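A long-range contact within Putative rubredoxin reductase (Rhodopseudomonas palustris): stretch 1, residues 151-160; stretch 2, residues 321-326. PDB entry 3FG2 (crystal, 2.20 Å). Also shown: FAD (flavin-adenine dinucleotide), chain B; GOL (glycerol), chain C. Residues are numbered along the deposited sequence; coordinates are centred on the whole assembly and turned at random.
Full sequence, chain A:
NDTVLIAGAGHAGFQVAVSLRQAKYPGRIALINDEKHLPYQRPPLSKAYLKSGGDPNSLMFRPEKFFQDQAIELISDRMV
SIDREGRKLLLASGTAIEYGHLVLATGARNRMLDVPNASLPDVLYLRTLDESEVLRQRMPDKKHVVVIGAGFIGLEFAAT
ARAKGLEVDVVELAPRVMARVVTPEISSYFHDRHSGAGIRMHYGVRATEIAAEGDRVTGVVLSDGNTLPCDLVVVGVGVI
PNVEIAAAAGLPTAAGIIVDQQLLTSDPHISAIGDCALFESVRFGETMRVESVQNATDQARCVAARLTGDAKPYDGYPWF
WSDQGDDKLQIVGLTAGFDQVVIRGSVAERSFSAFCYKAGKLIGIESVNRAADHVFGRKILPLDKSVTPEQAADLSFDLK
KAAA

Stretch 1 151-160: GFIGLEFAAT
Stretch 2, residues 321-326: WSDQGD

Helix 152-160, with Gly151 at its N-cap, lies beside strand 321-324; both run in nearly the same direction (22° between N-to-C vectors), with axes 7.3 Å apart at closest approach. The CA atoms of Phe152 and Ser322 are 6.3 Å apart, those of Glu156 and Gln324 4.5 Å, and those of Ala159 and Gly325 5.2 Å; together the surfaces bury 343 Å². Trp321 is extended (phi/psi -156/163) and its CA-to-CB bond points away from the helix (chi1 84°, p; chi2 90°), with FAD O4 over one ring face. Its carbonyl O still reaches the helix through water 1, which donates to Trp321 O (3.0 Å) and to Glu156 OE2 (2.8 Å). The CA-to-CB bond of Ser322 (-154/139, chi1 t) points toward the helix, and its OG donates to Glu156 OE2 at 2.6 Å. Phe152 (chi1 m, chi2 -49°) sets its CD1 3.5 Å from Ser322 OG. At Asp323 (-115/103, chi1 m) the backbone makes the bond: Asp323 N donates to Glu156 OE2 at 2.9 Å (144°). One carboxylate oxygen thus accepts from hydroxyl, amide and water; Glu156 (m, t, chi3 -21°) brings it there from a CB pointing sideways. Gln324 (-115/111; m, t, chi3 34°) also starts sideways and folds back along its own strand, NE2 donating to Ser322 OG at 3.2 Å (171°), so that this hydroxyl both accepts a bond and donates one. NE2 lies at the edge of the Phe152 ring, 4.1 Å from CD1; Gln324 CG packs 3.7 Å from Glu156 CG, and Gln324 OE1 sits 3.4 Å from CB of Leu155 (m, t). Gly325 leaves the strand at 64/-122, where positive phi favours glycine; its N lies 3.6 Å from Ala159 CB. Glycerol bridges the two backbones, O1 donating to Glu156 O (2.8 Å) and O2 to Gly325 O (2.6 Å).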

ATOM      1  N   GLY A 151      -5.026  10.111   3.209  1.00 22.21           N
ATOM      2  CA  GLY A 151      -5.055   8.681   2.984  1.00 22.02           C
ATOM      3  C   GLY A 151      -4.521   8.014   4.236  1.00 24.30           C
ATOM      4  O   GLY A 151      -4.192   8.708   5.206  1.00 25.87           O
ATOM      5  N   PHE A 152      -4.434   6.686   4.235  1.00 22.36           N
ATOM      6  CA  PHE A 152      -3.932   5.963   5.401  1.00 22.66           C
ATOM      7  C   PHE A 152      -2.588   6.497   5.887  1.00 22.83           C
ATOM      8  O   PHE A 152      -2.427   6.853   7.055  1.00 23.02           O
ATOM      9  CB  PHE A 152      -3.757   4.472   5.094  1.00 20.16           C
ATOM     10  CG  PHE A 152      -5.035   3.749   4.820  1.00 21.15           C
ATOM     11  CD1 PHE A 152      -6.122   3.875   5.683  1.00 19.84           C
ATOM     12  CD2 PHE A 152      -5.150   2.918   3.708  1.00 24.08           C
ATOM     13  CE1 PHE A 152      -7.301   3.185   5.446  1.00 18.63           C
ATOM     14  CE2 PHE A 152      -6.332   2.222   3.462  1.00 24.30           C
ATOM     15  CZ  PHE A 152      -7.408   2.359   4.337  1.00 21.40           C
ATOM     16  N   ILE A 153      -1.620   6.540   4.981  1.00 23.05           N
ATOM     17  CA  ILE A 153      -0.282   6.985   5.331  1.00 22.46           C
ATOM     18  C   ILE A 153      -0.261   8.379   5.941  1.00 21.19           C
ATOM     19  O   ILE A 153       0.352   8.596   6.981  1.00 22.31           O
ATOM     20  CB  ILE A 153       0.639   6.932   4.101  1.00 22.46           C
ATOM     21  CG1 ILE A 153       0.692   5.494   3.579  1.00 22.15           C
ATOM     22  CG2 ILE A 153       2.045   7.423   4.473  1.00 23.20           C
ATOM     23  CD1 ILE A 153       1.434   5.331   2.281  1.00 21.73           C
ATOM     24  N   GLY A 154      -0.938   9.320   5.298  1.00 20.66           N
ATOM     25  CA  GLY A 154      -0.970  10.672   5.813  1.00 16.90           C
ATOM     26  C   GLY A 154      -1.449  10.767   7.250  1.00 17.78           C
ATOM     27  O   GLY A 154      -0.876  11.515   8.047  1.00 16.16           O
ATOM     28  N   LEU A 155      -2.496  10.017   7.591  1.00 17.73           N
ATOM     29  CA  LEU A 155      -3.042  10.058   8.943  1.00 17.49           C
ATOM     30  C   LEU A 155      -2.174   9.303   9.936  1.00 18.99           C
ATOM     31  O   LEU A 155      -2.036   9.720  11.087  1.00 18.40           O
ATOM     32  CB  LEU A 155      -4.470   9.509   8.963  1.00 18.36           C
ATOM     33  CG  LEU A 155      -5.491  10.348   8.170  1.00 20.06           C
ATOM     34  CD1 LEU A 155      -6.874   9.715   8.269  1.00 17.76           C
ATOM     35  CD2 LEU A 155      -5.533  11.769   8.719  1.00 17.71           C
ATOM     36  N   GLU A 156      -1.591   8.191   9.501  1.00 18.67           N
ATOM     37  CA  GLU A 156      -0.729   7.430  10.382  1.00 18.78           C
ATOM     38  C   GLU A 156       0.428   8.352  10.767  1.00 19.59           C
ATOM     39  O   GLU A 156       0.872   8.358  11.913  1.00 18.46           O
ATOM     40  CB  GLU A 156      -0.222   6.166   9.676  1.00 20.93           C
ATOM     41  CG  GLU A 156      -1.348   5.219   9.258  1.00 23.25           C
ATOM     42  CD  GLU A 156      -0.859   3.891   8.698  1.00 25.51           C
ATOM     43  OE1 GLU A 156       0.305   3.811   8.247  1.00 26.21           O
ATOM     44  OE2 GLU A 156      -1.651   2.924   8.699  1.00 28.19           O
ATOM     45  N   PHE A 157       0.892   9.154   9.810  1.00 18.56           N
ATOM     46  CA  PHE A 157       1.979  10.092  10.068  1.00 19.12           C
ATOM     47  C   PHE A 157       1.496  11.230  10.961  1.00 20.11           C
ATOM     48  O   PHE A 157       2.118  11.546  11.976  1.00 21.93           O
ATOM     49  CB  PHE A 157       2.516  10.693   8.763  1.00 16.86           C
ATOM     50  CG  PHE A 157       3.377  11.908   8.977  1.00 17.35           C
ATOM     51  CD1 PHE A 157       4.667  11.784   9.484  1.00 16.41           C
ATOM     52  CD2 PHE A 157       2.868  13.187   8.748  1.00 16.36           C
ATOM     53  CE1 PHE A 157       5.434  12.910   9.766  1.00 15.76           C
ATOM     54  CE2 PHE A 157       3.624  14.319   9.026  1.00 13.46           C
ATOM     55  CZ  PHE A 157       4.912  14.183   9.539  1.00 13.85           C
ATOM     56  N   ALA A 158       0.384  11.844  10.577  1.00 19.17           N
ATOM     57  CA  ALA A 158      -0.170  12.963  11.326  1.00 19.98           C
ATOM     58  C   ALA A 158      -0.294  12.717  12.827  1.00 19.69           C
ATOM     59  O   ALA A 158       0.022  13.589  13.630  1.00 20.32           O
ATOM     60  CB  ALA A 158      -1.521  13.342  10.760  1.00 20.36           C
ATOM     61  N   ALA A 159      -0.773  11.541  13.207  1.00 18.50           N
ATOM     62  CA  ALA A 159      -0.928  11.237  14.618  1.00 18.60           C
ATOM     63  C   ALA A 159       0.433  11.236  15.311  1.00 18.99           C
ATOM     64  O   ALA A 159       0.591  11.792  16.399  1.00 18.36           O
ATOM     65  CB  ALA A 159      -1.614   9.889  14.792  1.00 15.15           C
ATOM     66  N   THR A 160       1.421  10.628  14.674  1.00 18.39           N
ATOM     67  CA  THR A 160       2.742  10.573  15.260  1.00 20.67           C
ATOM     68  C   THR A 160       3.395  11.948  15.349  1.00 21.94           C
ATOM     69  O   THR A 160       3.984  12.287  16.375  1.00 22.47           O
ATOM     70  CB  THR A 160       3.633   9.600  14.484  1.00 20.94           C
ATOM     71  OG1 THR A 160       3.146   8.269  14.697  1.00 21.93           O
ATOM     72  CG2 THR A 160       5.090   9.691  14.958  1.00 20.64           C
ATOM     73  N   TRP A 321      -5.167  -2.918   6.478  1.00 19.86           N
ATOM     74  CA  TRP A 321      -5.167  -2.420   7.850  1.00 20.38           C
ATOM     75  C   TRP A 321      -4.426  -1.091   7.925  1.00 21.61           C
ATOM     76  O   TRP A 321      -3.700  -0.721   7.004  1.00 20.72           O
ATOM     77  CB  TRP A 321      -4.553  -3.442   8.809  1.00 19.07           C
ATOM     78  CG  TRP A 321      -3.054  -3.413   8.916  1.00 20.10           C
ATOM     79  CD1 TRP A 321      -2.304  -2.667   9.785  1.00 18.20           C
ATOM     80  CD2 TRP A 321      -2.129  -4.198   8.157  1.00 18.09           C
ATOM     81  NE1 TRP A 321      -0.972  -2.947   9.618  1.00 20.64           N
ATOM     82  CE2 TRP A 321      -0.834  -3.883   8.624  1.00 20.35           C
ATOM     83  CE3 TRP A 321      -2.268  -5.139   7.129  1.00 18.51           C
ATOM     84  CZ2 TRP A 321       0.322  -4.480   8.096  1.00 19.12           C
ATOM     85  CZ3 TRP A 321      -1.119  -5.734   6.603  1.00 18.77           C
ATOM     86  CH2 TRP A 321       0.158  -5.399   7.091  1.00 17.44           C
ATOM     87  N   SER A 322      -4.636  -0.365   9.017  1.00 22.57           N
ATOM     88  CA  SER A 322      -3.998   0.929   9.212  1.00 24.04           C
ATOM     89  C   SER A 322      -3.895   1.173  10.712  1.00 24.37           C
ATOM     90  O   SER A 322      -4.826   0.861  11.458  1.00 24.08           O
ATOM     91  CB  SER A 322      -4.839   2.029   8.551  1.00 23.10           C
ATOM     92  OG  SER A 322      -4.180   3.280   8.594  1.00 21.57           O
ATOM     93  N   ASP A 323      -2.763   1.720  11.148  1.00 25.30           N
ATOM     94  CA  ASP A 323      -2.539   1.996  12.569  1.00 25.37           C
ATOM     95  C   ASP A 323      -2.423   3.503  12.763  1.00 23.75           C
ATOM     96  O   ASP A 323      -1.388   4.096  12.456  1.00 25.92           O
ATOM     97  CB  ASP A 323      -1.241   1.320  13.053  1.00 27.78           C
ATOM     98  CG  ASP A 323      -1.279  -0.205  12.933  1.00 29.94           C
ATOM     99  OD1 ASP A 323      -0.248  -0.856  13.229  1.00 30.13           O
ATOM    100  OD2 ASP A 323      -2.331  -0.753  12.545  1.00 28.13           O
ATOM    101  N   GLN A 324      -3.478   4.128  13.269  1.00 20.12           N
ATOM    102  CA  GLN A 324      -3.456   5.572  13.471  1.00 17.60           C
ATOM    103  C   GLN A 324      -3.545   5.909  14.947  1.00 16.29           C
ATOM    104  O   GLN A 324      -4.585   5.699  15.587  1.00 16.23           O
ATOM    105  CB  GLN A 324      -4.603   6.227  12.685  1.00 15.11           C
ATOM    106  CG  GLN A 324      -4.462   6.078  11.159  1.00 13.27           C
ATOM    107  CD  GLN A 324      -5.706   6.525  10.398  1.00 16.55           C
ATOM    108  OE1 GLN A 324      -6.393   7.460  10.811  1.00 16.96           O
ATOM    109  NE2 GLN A 324      -5.992   5.864   9.273  1.00 10.62           N
ATOM    110  N   GLY A 325      -2.447   6.432  15.483  1.00 14.92           N
ATOM    111  CA  GLY A 325      -2.408   6.780  16.891  1.00 17.86           C
ATOM    112  C   GLY A 325      -2.558   5.514  17.716  1.00 19.64           C
ATOM    113  O   GLY A 325      -1.769   4.581  17.581  1.00 19.38           O
ATOM    114  N   ASP A 326      -3.576   5.463  18.565  1.00 20.11           N
ATOM    115  CA  ASP A 326      -3.788   4.278  19.381  1.00 22.02           C
ATOM    116  C   ASP A 326      -4.868   3.368  18.814  1.00 21.19           C
ATOM    117  O   ASP A 326      -5.149   2.318  19.379  1.00 21.28           O
ATOM    118  CB  ASP A 326      -4.148   4.679  20.812  1.00 23.52           C
ATOM    119  CG  ASP A 326      -3.031   5.434  21.493  1.00 27.00           C
ATOM    120  OD1 ASP A 326      -1.856   5.069  21.269  1.00 29.64           O
ATOM    121  OD2 ASP A 326      -3.317   6.379  22.257  1.00 29.06           O
TER
HETATM  122  PA  FAD B 449       6.968  -2.309  -3.140  1.00 26.04           P
HETATM  123  O1A FAD B 449       6.794  -0.846  -3.337  1.00 24.05           O
HETATM  124  O2A FAD B 449       7.100  -2.839  -1.901  1.00 25.47           O
HETATM  125  O5B FAD B 449       8.362  -2.491  -3.764  1.00 24.90           O
HETATM  126  C5B FAD B 449       8.717  -2.107  -5.130  1.00 25.89           C
HETATM  127  C4B FAD B 449      10.258  -2.207  -5.163  1.00 25.82           C
HETATM  128  O4B FAD B 449      10.656  -2.281  -6.584  1.00 24.46           O
HETATM  129  C3B FAD B 449      11.017  -1.000  -4.582  1.00 27.30           C
HETATM  130  O3B FAD B 449      12.060  -1.286  -3.703  1.00 30.34           O
HETATM  131  C2B FAD B 449      11.370  -0.230  -5.823  1.00 27.08           C
HETATM  132  O2B FAD B 449      12.401   0.689  -5.636  1.00 27.50           O
HETATM  133  C1B FAD B 449      11.775  -1.348  -6.738  1.00 27.42           C
HETATM  134  N9A FAD B 449      11.782  -1.073  -8.177  1.00 28.16           N
HETATM  135  C8A FAD B 449      10.906  -0.279  -8.872  1.00 28.21           C
HETATM  136  N7A FAD B 449      11.179  -0.222 -10.170  1.00 29.32           N
HETATM  137  C5A FAD B 449      12.279  -1.011 -10.338  1.00 29.92           C
HETATM  138  C6A FAD B 449      13.071  -1.357 -11.540  1.00 31.86           C
HETATM  139  N6A FAD B 449      12.815  -0.916 -12.750  1.00 33.57           N
HETATM  140  N1A FAD B 449      14.136  -2.204 -11.307  1.00 32.68           N
HETATM  141  C2A FAD B 449      14.441  -2.690 -10.058  1.00 32.09           C
HETATM  142  N3A FAD B 449      13.771  -2.423  -8.911  1.00 31.63           N
HETATM  143  C4A FAD B 449      12.694  -1.576  -9.102  1.00 29.84           C
HETATM  144  N1  FAD B 449      -0.190  -2.217   3.180  1.00 20.90           N
HETATM  145  C2  FAD B 449      -0.888  -2.874   4.107  1.00 21.55           C
HETATM  146  O2  FAD B 449      -1.562  -3.818   3.825  1.00 21.84           O
HETATM  147  N3  FAD B 449      -0.867  -2.490   5.488  1.00 21.24           N
HETATM  148  C4  FAD B 449      -0.113  -1.417   5.929  1.00 23.27           C
HETATM  149  O4  FAD B 449      -0.116  -1.124   7.111  1.00 25.16           O
HETATM  150  C4X FAD B 449       0.659  -0.692   4.924  1.00 22.39           C
HETATM  151  N5  FAD B 449       1.424   0.362   5.297  1.00 22.12           N
HETATM  152  C5X FAD B 449       2.151   1.022   4.322  1.00 20.30           C
HETATM  153  C6  FAD B 449       2.960   2.119   4.735  1.00 19.35           C
HETATM  154  C7  FAD B 449       3.726   2.833   3.837  1.00 18.35           C
HETATM  155  C7M FAD B 449       4.570   3.993   4.328  1.00 18.38           C
HETATM  156  C8  FAD B 449       3.715   2.465   2.416  1.00 18.14           C
HETATM  157  C8M FAD B 449       4.532   3.201   1.377  1.00 13.57           C
HETATM  158  C9  FAD B 449       2.914   1.383   1.994  1.00 17.70           C
HETATM  159  C9A FAD B 449       2.138   0.659   2.931  1.00 20.48           C
HETATM  160  N10 FAD B 449       1.301  -0.478   2.569  1.00 21.33           N
HETATM  161  C10 FAD B 449       0.582  -1.146   3.521  1.00 20.51           C
HETATM  162  C1' FAD B 449       1.278  -0.875   1.139  1.00 18.76           C
HETATM  163  C2' FAD B 449       2.364  -1.959   0.859  1.00 20.47           C
HETATM  164  O2' FAD B 449       3.611  -1.452   1.281  1.00 21.53           O
HETATM  165  C3' FAD B 449       2.356  -2.252  -0.627  1.00 19.73           C
HETATM  166  O3' FAD B 449       1.089  -2.783  -1.001  1.00 19.89           O
HETATM  167  C4' FAD B 449       3.445  -3.256  -0.960  1.00 21.07           C
HETATM  168  O4' FAD B 449       4.747  -2.738  -0.580  1.00 19.28           O
HETATM  169  C5' FAD B 449       3.416  -3.520  -2.446  1.00 21.06           C
HETATM  170  O5' FAD B 449       4.587  -4.531  -2.759  1.00 21.57           O
HETATM  171  P   FAD B 449       5.324  -4.422  -4.064  1.00 24.67           P
HETATM  172  O1P FAD B 449       6.334  -5.600  -3.956  1.00 26.46           O
HETATM  173  O2P FAD B 449       4.504  -4.450  -5.191  1.00 25.23           O
HETATM  174  O3P FAD B 449       6.055  -3.154  -4.131  1.00 26.60           O
HETATM  175  C1  GOL C 500       0.396   6.205  14.275  1.00 32.60           C
HETATM  176  O1  GOL C 500       1.326   5.963  13.226  1.00 38.92           O
HETATM  177  C2  GOL C 500       0.162   4.890  15.126  1.00 33.35           C
HETATM  178  O2  GOL C 500       0.546   5.164  16.484  1.00 32.33           O
HETATM  179  C3  GOL C 500       0.991   3.662  14.604  1.00 32.53           C
HETATM  180  O3  GOL C 500       2.377   3.670  14.981  1.00 33.90           O
HETATM  181  O   HOH W   1      -2.041   1.664   6.243  1.00 10.91           O